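Local structure of PKS (Streptomyces sp. CNQ431, 5YDA) at residues P100-V105 with L415-S420; E108-A113 with R367-E372; A268-A273 with H298-D303. The protein forms the acyltransferase domain of a splenocin polyketide synthase, which probably selects acyl extender units, with broad tolerance, for transfer to a carrier protein. All coordinates share one frame; numbering follows the deposited sequence.

Interaction 1. Residues P100-V105 with L415-S420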
loop_
_atom_site.group_PDB
_atom_site.type_symbol
_atom_site.label_atom_id
_atom_site.label_comp_id
_atom_site.label_asym_id
_atom_site.label_seq_id
_atom_site.Cartn_x
_atom_site.Cartn_y
_atom_site.Cartn_z
ATOM N N PRO A 100 19.255 -5.023 14.630
ATOM C CA PRO A 100 19.150 -3.887 13.705
ATOM C C PRO A 100 18.694 -4.368 12.334
ATOM O O PRO A 100 19.139 -5.407 11.844
ATOM C CB PRO A 100 20.574 -3.319 13.668
ATOM C CG PRO A 100 21.445 -4.402 14.204
ATOM C CD PRO A 100 20.611 -5.180 15.171
ATOM N N ALA A 101 17.766 -3.619 11.733
ATOM C CA ALA A 101 17.112 -4.056 10.508
ATOM C C ALA A 101 17.168 -3.058 9.360
ATOM O O ALA A 101 16.840 -3.444 8.234
ATOM C CB ALA A 101 15.638 -4.405 10.780
ATOM N N VAL A 102 17.544 -1.805 9.597
ATOM C CA VAL A 102 17.704 -0.833 8.517
ATOM C C VAL A 102 19.123 -0.289 8.593
ATOM O O VAL A 102 19.788 -0.390 9.640
ATOM C CB VAL A 102 16.648 0.298 8.591
ATOM C CG1 VAL A 102 15.247 -0.251 8.322
ATOM C CG2 VAL A 102 16.712 1.014 9.920
ATOM N N PRO A 103 19.636 0.264 7.495
ATOM C CA PRO A 103 20.958 0.896 7.528
ATOM C C PRO A 103 20.950 2.095 8.456
ATOM O O PRO A 103 19.871 2.596 8.815
ATOM C CB PRO A 103 21.177 1.333 6.070
ATOM C CG PRO A 103 20.206 0.528 5.270
ATOM C CD PRO A 103 19.034 0.314 6.150
ATOM N N PRO A 104 22.122 2.581 8.871
ATOM C CA PRO A 104 22.167 3.838 9.625
ATOM C C PRO A 104 21.545 4.953 8.807
ATOM O O PRO A 104 21.578 4.929 7.578
ATOM C CB PRO A 104 23.665 4.071 9.858
ATOM C CG PRO A 104 24.363 3.176 8.868
ATOM C CD PRO A 104 23.462 2.000 8.675
ATOM N N VAL A 105 20.947 5.921 9.501
ATOM C CA VAL A 105 20.143 6.945 8.834
ATOM C C VAL A 105 21.041 7.811 7.957
ATOM O O VAL A 105 22.217 8.020 8.291
ATOM C CB VAL A 105 19.366 7.801 9.847
ATOM C CG1 VAL A 105 18.755 6.916 10.910
ATOM C CG2 VAL A 105 20.265 8.850 10.474
ATOM N N LEU A 415 5.664 2.328 12.060
ATOM C CA LEU A 415 6.093 3.654 12.505
ATOM C C LEU A 415 7.483 3.598 13.125
ATOM O O LEU A 415 8.326 4.457 12.845
ATOM C CB LEU A 415 5.079 4.242 13.488
ATOM C CG LEU A 415 3.735 4.601 12.846
ATOM C CD1 LEU A 415 2.704 4.984 13.882
ATOM C CD2 LEU A 415 3.903 5.722 11.823
ATOM N N GLY A 416 7.748 2.581 13.946
ATOM C CA GLY A 416 9.080 2.431 14.508
ATOM C C GLY A 416 10.130 2.247 13.430
ATOM O O GLY A 416 11.192 2.885 13.452
ATOM N N ARG A 417 9.833 1.392 12.450
ATOM C CA ARG A 417 10.771 1.156 11.361
ATOM C C ARG A 417 11.019 2.429 10.560
ATOM O O ARG A 417 12.160 2.720 10.174
ATOM C CB ARG A 417 10.230 0.050 10.467
ATOM C CG ARG A 417 11.195 -0.438 9.430
ATOM C CD ARG A 417 10.576 -1.625 8.713
ATOM N NE ARG A 417 11.249 -1.881 7.451
ATOM C CZ ARG A 417 12.238 -2.752 7.324
ATOM N NH1 ARG A 417 12.624 -3.436 8.396
ATOM N NH2 ARG A 417 12.828 -2.929 6.141
ATOM N N LEU A 418 9.966 3.207 10.312
ATOM C CA LEU A 418 10.149 4.481 9.630
ATOM C C LEU A 418 11.081 5.402 10.426
ATOM O O LEU A 418 11.979 6.030 9.852
ATOM C CB LEU A 418 8.786 5.128 9.379
ATOM C CG LEU A 418 8.062 4.560 8.156
ATOM C CD1 LEU A 418 6.589 4.922 8.164
ATOM C CD2 LEU A 418 8.729 5.062 6.871
ATOM N N TRP A 419 10.907 5.466 11.751
ATOM C CA TRP A 419 11.823 6.259 12.566
ATOM C C TRP A 419 13.247 5.724 12.478
ATOM O O TRP A 419 14.202 6.501 12.341
ATOM C CB TRP A 419 11.362 6.292 14.025
ATOM C CG TRP A 419 12.345 7.015 14.931
ATOM C CD1 TRP A 419 12.408 8.364 15.164
ATOM C CD2 TRP A 419 13.406 6.428 15.704
ATOM N NE1 TRP A 419 13.435 8.648 16.031
ATOM C CE2 TRP A 419 14.061 7.480 16.381
ATOM C CE3 TRP A 419 13.859 5.115 15.895
ATOM C CZ2 TRP A 419 15.146 7.260 17.232
ATOM C CZ3 TRP A 419 14.929 4.897 16.742
ATOM C CH2 TRP A 419 15.569 5.966 17.397
ATOM N N SER A 420 13.410 4.398 12.554
ATOM C CA SER A 420 14.744 3.806 12.486
ATOM C C SER A 420 15.460 4.156 11.187
ATOM O O SER A 420 16.691 4.261 11.167
ATOM C CB SER A 420 14.655 2.290 12.646
ATOM O OG SER A 420 14.325 1.949 13.981
HETATM O O HOH W 1 19.270 3.044 11.660
#

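Interaction 2. Residues E108-A113 with R367-E372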
loop_
_atom_site.group_PDB
_atom_site.type_symbol
_atom_site.label_atom_id
_atom_site.label_comp_id
_atom_site.label_asym_id
_atom_site.label_seq_id
_atom_site.Cartn_x
_atom_site.Cartn_y
_atom_site.Cartn_z
ATOM N N GLU A 108 21.150 13.223 5.261
ATOM C CA GLU A 108 20.016 14.060 4.936
ATOM C C GLU A 108 18.791 13.188 5.157
ATOM O O GLU A 108 18.834 12.025 4.849
ATOM C CB GLU A 108 20.081 14.527 3.500
ATOM C CG GLU A 108 21.016 15.698 3.270
ATOM C CD GLU A 108 20.316 17.039 3.363
ATOM O OE1 GLU A 108 20.608 17.790 4.312
ATOM O OE2 GLU A 108 19.475 17.331 2.492
ATOM N N PRO A 109 17.682 13.785 5.736
ATOM C CA PRO A 109 16.534 12.882 5.950
ATOM C C PRO A 109 16.022 12.201 4.695
ATOM O O PRO A 109 15.967 12.820 3.665
ATOM C CB PRO A 109 15.459 13.776 6.549
ATOM C CG PRO A 109 15.826 15.132 6.194
ATOM C CD PRO A 109 17.293 15.155 6.278
ATOM N N PRO A 110 15.651 10.936 4.811
ATOM C CA PRO A 110 15.198 10.163 3.648
ATOM C C PRO A 110 13.883 10.698 3.100
ATOM O O PRO A 110 13.049 11.226 3.837
ATOM C CB PRO A 110 15.018 8.747 4.214
ATOM C CG PRO A 110 14.747 8.958 5.662
ATOM C CD PRO A 110 15.627 10.130 6.045
ATOM N N LYS A 111 13.714 10.573 1.788
ATOM C CA LYS A 111 12.401 10.774 1.195
ATOM C C LYS A 111 11.508 9.558 1.467
ATOM O O LYS A 111 11.986 8.453 1.744
ATOM C CB LYS A 111 12.518 11.006 -0.310
ATOM C CG LYS A 111 13.402 12.178 -0.695
ATOM C CD LYS A 111 12.729 13.494 -0.368
ATOM C CE LYS A 111 13.648 14.662 -0.662
ATOM N NZ LYS A 111 13.519 15.727 0.369
ATOM N N VAL A 112 10.196 9.770 1.375
ATOM C CA VAL A 112 9.211 8.730 1.648
ATOM C C VAL A 112 8.267 8.615 0.455
ATOM O O VAL A 112 7.758 9.628 -0.039
ATOM C CB VAL A 112 8.418 9.037 2.936
ATOM C CG1 VAL A 112 7.293 8.003 3.169
ATOM C CG2 VAL A 112 9.363 9.117 4.130
ATOM N N ALA A 113 8.001 7.383 0.014
ATOM C CA ALA A 113 7.018 7.132 -1.033
ATOM C C ALA A 113 5.945 6.174 -0.526
ATOM O O ALA A 113 6.245 5.221 0.198
ATOM C CB ALA A 113 7.686 6.561 -2.292
ATOM N N ARG A 367 15.291 7.923 -4.406
ATOM C CA ARG A 367 15.745 6.792 -3.602
ATOM C C ARG A 367 15.014 6.736 -2.259
ATOM O O ARG A 367 15.646 6.591 -1.203
ATOM C CB ARG A 367 17.263 6.848 -3.422
ATOM C CG ARG A 367 17.988 6.380 -4.697
ATOM C CD ARG A 367 19.500 6.478 -4.626
ATOM N NE ARG A 367 20.016 5.986 -3.356
ATOM C CZ ARG A 367 20.498 4.759 -3.162
ATOM N NH1 ARG A 367 20.534 3.879 -4.162
ATOM N NH2 ARG A 367 20.947 4.413 -1.962
ATOM N N PRO A 368 13.684 6.801 -2.257
ATOM C CA PRO A 368 12.955 6.955 -0.999
ATOM C C PRO A 368 12.719 5.622 -0.300
ATOM O O PRO A 368 12.822 4.547 -0.893
ATOM C CB PRO A 368 11.636 7.577 -1.452
ATOM C CG PRO A 368 11.400 6.929 -2.790
ATOM C CD PRO A 368 12.762 6.646 -3.397
ATOM N N VAL A 369 12.427 5.721 1.003
ATOM C CA VAL A 369 11.799 4.618 1.715
ATOM C C VAL A 369 10.484 4.277 1.019
ATOM O O VAL A 369 9.676 5.162 0.704
ATOM C CB VAL A 369 11.583 4.993 3.192
ATOM C CG1 VAL A 369 10.936 3.836 3.959
ATOM C CG2 VAL A 369 12.903 5.415 3.867
ATOM N N LEU A 370 10.267 2.995 0.757
ATOM C CA LEU A 370 9.065 2.537 0.066
ATOM C C LEU A 370 8.067 1.995 1.092
ATOM O O LEU A 370 8.338 0.989 1.764
ATOM C CB LEU A 370 9.413 1.473 -0.972
ATOM C CG LEU A 370 10.464 1.874 -1.996
ATOM C CD1 LEU A 370 10.625 0.778 -3.031
ATOM C CD2 LEU A 370 10.075 3.183 -2.657
ATOM N N VAL A 371 6.921 2.656 1.210
ATOM C CA VAL A 371 5.931 2.350 2.232
ATOM C C VAL A 371 4.687 1.870 1.510
ATOM O O VAL A 371 4.017 2.652 0.817
ATOM C CB VAL A 371 5.619 3.559 3.127
ATOM C CG1 VAL A 371 4.656 3.169 4.240
ATOM C CG2 VAL A 371 6.897 4.142 3.704
ATOM N N GLU A 372 4.400 0.580 1.637
ATOM C CA GLU A 372 3.198 0.019 1.039
ATOM C C GLU A 372 2.008 0.356 1.931
ATOM O O GLU A 372 2.060 0.146 3.149
ATOM C CB GLU A 372 3.341 -1.496 0.868
ATOM C CG GLU A 372 2.181 -2.135 0.153
ATOM C CD GLU A 372 2.561 -3.382 -0.648
ATOM O OE1 GLU A 372 3.706 -3.892 -0.513
ATOM O OE2 GLU A 372 1.688 -3.865 -1.398
HETATM O O HOH W 2 15.767 9.444 0.227
#

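Interaction 3. Residues A268-A273 with H298-D303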
loop_
_atom_site.group_PDB
_atom_site.type_symbol
_atom_site.label_atom_id
_atom_site.label_comp_id
_atom_site.label_asym_id
_atom_site.label_seq_id
_atom_site.Cartn_x
_atom_site.Cartn_y
_atom_site.Cartn_z
ATOM N N ALA A 268 -4.422 -10.050 -20.318
ATOM C CA ALA A 268 -5.876 -9.991 -20.228
ATOM C C ALA A 268 -6.488 -10.080 -21.620
ATOM O O ALA A 268 -5.874 -9.682 -22.614
ATOM C CB ALA A 268 -6.338 -8.696 -19.551
ATOM N N GLY A 269 -7.712 -10.594 -21.680
ATOM C CA GLY A 269 -8.422 -10.694 -22.943
ATOM C C GLY A 269 -9.647 -11.559 -22.758
ATOM O O GLY A 269 -10.074 -11.802 -21.622
ATOM N N ASP A 270 -10.197 -12.047 -23.875
ATOM C CA ASP A 270 -11.364 -12.902 -23.704
ATOM C C ASP A 270 -10.928 -14.260 -23.174
ATOM O O ASP A 270 -9.776 -14.671 -23.323
ATOM C CB ASP A 270 -12.166 -13.046 -24.996
ATOM C CG ASP A 270 -11.370 -13.631 -26.111
ATOM O OD1 ASP A 270 -11.348 -14.890 -26.251
ATOM O OD2 ASP A 270 -10.796 -12.811 -26.865
ATOM N N THR A 271 -11.865 -14.944 -22.521
ATOM C CA THR A 271 -11.504 -16.130 -21.758
ATOM C C THR A 271 -10.923 -17.220 -22.652
ATOM O O THR A 271 -9.966 -17.895 -22.260
ATOM C CB THR A 271 -12.717 -16.632 -20.978
ATOM O OG1 THR A 271 -13.244 -15.542 -20.208
ATOM C CG2 THR A 271 -12.309 -17.731 -20.018
ATOM N N ASP A 272 -11.460 -17.384 -23.865
ATOM C CA ASP A 272 -10.940 -18.391 -24.792
ATOM C C ASP A 272 -9.475 -18.136 -25.126
ATOM O O ASP A 272 -8.653 -19.056 -25.108
ATOM C CB ASP A 272 -11.765 -18.411 -26.082
ATOM C CG ASP A 272 -13.096 -19.117 -25.918
ATOM O OD1 ASP A 272 -13.285 -19.825 -24.897
ATOM O OD2 ASP A 272 -13.949 -18.970 -26.826
ATOM N N ALA A 273 -9.145 -16.895 -25.480
ATOM C CA ALA A 273 -7.761 -16.552 -25.781
ATOM C C ALA A 273 -6.858 -16.775 -24.567
ATOM O O ALA A 273 -5.715 -17.223 -24.710
ATOM C CB ALA A 273 -7.678 -15.101 -26.258
ATOM N N HIS A 298 -7.420 -3.226 -18.378
ATOM C CA HIS A 298 -6.261 -2.851 -19.167
ATOM C C HIS A 298 -6.036 -3.619 -20.450
ATOM O O HIS A 298 -4.938 -3.883 -20.821
ATOM C CB HIS A 298 -4.993 -2.840 -18.312
ATOM C CG HIS A 298 -5.129 -2.054 -17.056
ATOM N ND1 HIS A 298 -4.922 -0.708 -17.009
ATOM C CD2 HIS A 298 -5.482 -2.417 -15.815
ATOM C CE1 HIS A 298 -5.156 -0.269 -15.803
ATOM N NE2 HIS A 298 -5.496 -1.287 -15.056
ATOM N N SER A 299 -7.107 -3.941 -21.118
ATOM C CA SER A 299 -7.115 -4.676 -22.380
ATOM C C SER A 299 -8.240 -4.187 -23.294
ATOM O O SER A 299 -9.145 -3.448 -22.889
ATOM C CB SER A 299 -7.265 -6.178 -22.160
ATOM O OG SER A 299 -8.613 -6.549 -21.962
ATOM N N HIS A 300 -8.179 -4.653 -24.547
ATOM C CA HIS A 300 -9.176 -4.297 -25.552
ATOM C C HIS A 300 -10.594 -4.641 -25.097
ATOM O O HIS A 300 -11.554 -3.993 -25.529
ATOM C CB HIS A 300 -8.852 -5.014 -26.860
ATOM C CG HIS A 300 -8.967 -6.497 -26.751
ATOM N ND1 HIS A 300 -7.962 -7.282 -26.218
ATOM C CD2 HIS A 300 -9.995 -7.334 -27.033
ATOM C CE1 HIS A 300 -8.355 -8.544 -26.210
ATOM N NE2 HIS A 300 -9.586 -8.603 -26.696
ATOM N N VAL A 301 -10.750 -5.623 -24.205
ATOM C CA VAL A 301 -12.078 -5.991 -23.698
ATOM C C VAL A 301 -12.825 -4.790 -23.104
ATOM O O VAL A 301 -14.060 -4.778 -23.053
ATOM C CB VAL A 301 -11.947 -7.135 -22.668
ATOM C CG1 VAL A 301 -13.290 -7.442 -22.017
ATOM C CG2 VAL A 301 -11.381 -8.395 -23.332
ATOM N N LEU A 302 -12.106 -3.768 -22.645
ATOM C CA LEU A 302 -12.784 -2.612 -22.067
ATOM C C LEU A 302 -13.237 -1.582 -23.103
ATOM O O LEU A 302 -13.937 -0.639 -22.722
ATOM C CB LEU A 302 -11.877 -1.916 -21.043
ATOM C CG LEU A 302 -11.448 -2.713 -19.813
ATOM C CD1 LEU A 302 -10.854 -1.761 -18.794
ATOM C CD2 LEU A 302 -12.607 -3.511 -19.227
ATOM N N ASP A 303 -12.846 -1.721 -24.378
ATOM C CA ASP A 303 -13.161 -0.720 -25.402
ATOM C C ASP A 303 -14.617 -0.258 -25.393
ATOM O O ASP A 303 -14.846 0.960 -25.372
ATOM C CB ASP A 303 -12.783 -1.250 -26.792
ATOM C CG ASP A 303 -11.297 -1.152 -27.075
ATOM O OD1 ASP A 303 -10.598 -0.379 -26.395
ATOM O OD2 ASP A 303 -10.826 -1.837 -28.007
#

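Interaction 1. Residues P100-V105 with L415-S420
Val102 and Arg417 are the centre of this contact, where the loop that leads from helix 88-97 toward strand 112-116 lies along the last turns of helix 407-420. The loop follows the α/β linker region, with its antiparallel pair 32-38 and 79-85, and here packs against a helix that lies on the acyltransferase core, probably the ketosynthase-to-acyltransferase linker arrangement of modular synthases. The two methyl groups of Val102 divide the work. CG1 stands 4.0 Å above the plane of the Arg417 guanidinium, over its centre, so an aliphatic methyl covers one face of the charged group. CG2 turns instead to the helix end and lies 3.5 Å from Ser420 O and 3.6 Å from Ser420 CB. Arg417 gets to the loop by stretching: its CG is anti to the backbone N (chi1 -171°), and the chain stays extended to NE, carrying the guanidinium out to the loop. Ala101 CB joins at an oblique angle, 4.0 Å from Arg417 NH1. The guanidinium NE hydrogen-bonds to Thr394 O, while valine and alanine give apolar cover. Trp419 points away from the loop, and its ring takes Arg80 in a cation-pi contact. Further along the loop, Val105 hydrogen-bonds through its backbone to Arg78, which ties this end of the loop to the linker side. The Ser420 carbonyl thus ends up between two valines. A water 2.9 Å from both Pro103 O and Ser420 O is placed to donate to either carbonyl, beside the methyl groups. On the far side of that carbonyl from Val102 CG2, Val105 CG1 approaches to 3.4 Å from Ser420 O.

Interaction 2. Residues E108-A113 with R367-E372
The contact belongs to the central, mostly parallel sheet of the α/β acyltransferase core, where strand 112-116 pairs with strand 369-372; Val112 is bridged to Val369 and Ala113 to Leu370. Ala113 bonds to both Val369 and Val371, as residues of parallel strands do. Its N donates to Val369 O at 2.9 Å, a nearly straight bond (164° at the hydrogen). Its carbonyl oxygen accepts from Val371 N at 2.8 Å. One step back, at the start of strand 369-372, Val369 N reaches Lys111 O by a more bent path: it comes in 29° out of the carbonyl plane, and the angle at the hydrogen is 141°. Beyond this point a water accepts from Lys111 N at 2.8 Å and donates to Arg367 O, the place where the next direct backbone bond would fall. Arg367 has just left helix 355-366 with a positive phi. The side chains sort onto two faces. On that of Val112 and Val369, Val112 CG1 meets Val371 CG2 at 3.9 Å, the two branched chains crossing at a slant, and Pro110 CB sits 4.0 Å from Val369 CG2. On the other, Ala113 CB packs against Pro368 CG, 3.8 Å away, with Leu370 CD2 a little farther off and Leu362 of helix 355-366 touching it. Lys111 packs on Pro368 with its CB alone, while its amine leads away. The chemistry therefore changes along the pair: direct amide bonds wrapped in apolar groups hold the buried part, whereas at the exposed start one water stands in for the next direct amide bond.

Interaction 3. Residues A268-A273 with H298-D303
Ser299 OG is held from two quarters: it accepts the backbone N-H of Val301 at 3.2 Å, closing an ST turn, and it is hydrogen-bonded to Ala296 O just upstream. The hydroxyl is placed between the backbone N and the carbonyl carbon (chi1 82°), which brings OG within bonding distance of Val301 N. The turn leads directly into the 3-10 segment 300-302. Across the contact the same side chain is met by carbon: Ala268 CB lies 3.7 Å from Ser299 CB and 3.9 Å from Ser299 OG. The next residue, Gly269, presents bare backbone, and two side chains close in on it. Val301 CG2 comes to 3.7 Å from Gly269 C, and His300 CE1 approaches Gly269 CA obliquely at 3.9 Å. That valine methyl also sits over one face of the His300 ring, offset toward the rim. The ring's ND1 is engaged with Ser255 OG, while the Asp270 carboxylate lies near the plane at its edge; OD2 and NE2 are too far apart for a bond, though the acid could still bias the imidazole toward the charged form. Asp270 has its own task as N-cap of helix 271-283, OD1 accepting from Ala273 N at 3.1 Å. His298 NE2 hydrogen-bonds to Ser200 OG, in the probable nucleophile elbow, consistent with the Ser-His pair of acyltransferases. The contact thus joins the end of strand 264-269, in the small ferredoxin-like antiparallel sheet between strands 254-261 and 235-239, to the loop before helix 306-313, with helix 342-350 close by.

In the fold
Interactions 1 and 2 are neighbours, their centres 11 Å apart, and they share a wall: Leu418 of helix 407-420 packs on Val369 and Val371 of strand 369-372. Interaction 3 is remote, about 43 Å from interaction 1 and 36 Å from interaction 2 between centres. Along the chain the three close like brackets, with 100-105 and 415-420 outermost, 108-113 and 367-372 within them, and 268-273 and 298-303 innermost. The outer pair brings the chain's late helix back to the linker, the middle pair builds the core sheet, and the inner one belongs to the small subdomain, beside the histidine that faces Ser200.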